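Local coordinates for protein ACP (Streptomyces sp. MSC090213JE08, PDB 6KXF) that probably carries the growing acyl chain on a phosphopantetheine arm and presents it to the ketosynthase/chain length factor of the highly reducing type II polyketide synthase for ishigamide, at residues M61-L64 and P65-T68. Residues are numbered along the deposited sequence; the frame is centred on the assembly and turned at random.
Sequences MNEL and PKMT
Glu63 and Lys66 reach out from one short turn and meet obliquely, the lysine bringing its ammonium group to the flank of the glutamate. NZ of Lys66 lies 3.5 Å from OE1 of Glu63, a salt bridge of rather long reach, and equally near the aliphatic part, 3.4 Å from CG of Glu63. Bends at chi3 (-55°) and chi4 in the lysine turn its end back toward the glutamate. Were Glu63 an alanine, the ammonium of Lys66 would probably lose this carboxylate, and its chain would be left freer to turn.

Leu64 and Met67 form the second pair, also three residues apart, with the leucine branch CD2 4.1 Å from the thioether SD of Met67. The methionine chain runs past the backbone, its CG 3.4 Å from O of Glu63. The main chain that carries both pairs is turned by a bond from N of Met67 to O of Leu64 (3.1 Å, 164° at the hydrogen), while that from N of Lys66 to O of Glu63 is weak. Leu64 and Met67 also touch helix 41-55, on Ile45 and Val47 respectively. Ile45, with Ser41 and Leu42, lines the pocket of the acyl-pantetheine ligand, from which the Leu64 side chain stays about 7 Å away. The arrangement exemplifies a type I beta turn, with Pro65 and Lys66 at its corners, in the loop between helix 41-55 and helix 72-81 of this phosphopantetheine-binding carrier protein.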
# COMPACT_ATOMS: atom_id res chain seq x y z
N MET C 61 15.98 -22.46 -11.50
CA MET C 61 16.48 -21.32 -10.70
C MET C 61 17.24 -21.80 -9.46
O MET C 61 17.86 -20.99 -8.76
CB MET C 61 15.36 -20.34 -10.34
CG MET C 61 14.84 -19.63 -11.59
SD MET C 61 13.64 -18.30 -11.32
CE MET C 61 14.71 -17.08 -10.58
N ASN C 62 17.30 -23.12 -9.23
CA ASN C 62 18.25 -23.70 -8.25
C ASN C 62 19.65 -23.86 -8.86
O ASN C 62 20.49 -24.47 -8.26
CB ASN C 62 17.80 -25.07 -7.72
CG ASN C 62 16.45 -25.03 -7.02
OD1 ASN C 62 15.53 -25.73 -7.44
ND2 ASN C 62 16.34 -24.23 -5.97
N GLU C 63 19.89 -23.30 -10.05
CA GLU C 63 21.22 -23.31 -10.67
C GLU C 63 21.81 -21.90 -10.69
O GLU C 63 22.83 -21.65 -11.38
CB GLU C 63 21.12 -23.92 -12.07
CG GLU C 63 22.06 -25.10 -12.29
CD GLU C 63 21.44 -26.28 -13.00
OE1 GLU C 63 21.15 -27.29 -12.32
OE2 GLU C 63 21.26 -26.20 -14.23
N LEU C 64 21.18 -20.98 -9.93
CA LEU C 64 21.66 -19.59 -9.74
C LEU C 64 22.98 -19.57 -8.98
O LEU C 64 23.87 -18.79 -9.33
CB LEU C 64 20.62 -18.75 -8.98
CG LEU C 64 19.50 -18.13 -9.82
CD1 LEU C 64 18.41 -17.58 -8.91
CD2 LEU C 64 20.03 -17.04 -10.74
N PRO C 65 23.16 -20.37 -7.90
CA PRO C 65 24.44 -20.42 -7.19
C PRO C 65 25.66 -20.89 -8.01
O PRO C 65 26.77 -20.90 -7.47
CB PRO C 65 24.18 -21.39 -6.02
CG PRO C 65 22.67 -21.37 -5.84
CD PRO C 65 22.13 -21.20 -7.25
N LYS C 66 25.47 -21.26 -9.28
CA LYS C 66 26.54 -21.75 -10.17
C LYS C 66 26.77 -20.81 -11.35
O LYS C 66 27.54 -21.12 -12.25
CB LYS C 66 26.19 -23.15 -10.70
CG LYS C 66 25.90 -24.18 -9.63
CD LYS C 66 26.09 -25.63 -10.07
CE LYS C 66 25.30 -26.00 -11.31
NZ LYS C 66 24.44 -27.19 -11.08
N MET C 67 26.09 -19.67 -11.37
CA MET C 67 26.17 -18.76 -12.50
C MET C 67 27.10 -17.60 -12.14
O MET C 67 26.65 -16.50 -11.84
CB MET C 67 24.77 -18.25 -12.86
CG MET C 67 23.95 -19.31 -13.53
SD MET C 67 22.23 -18.82 -13.77
CE MET C 67 22.39 -17.37 -14.83
N THR C 68 28.41 -17.87 -12.19
CA THR C 68 29.40 -17.02 -11.54
C THR C 68 30.14 -16.16 -12.57
O THR C 68 29.91 -14.94 -12.65
CB THR C 68 30.30 -17.89 -10.66
OG1 THR C 68 30.90 -18.84 -11.55
CG2 THR C 68 29.54 -18.61 -9.57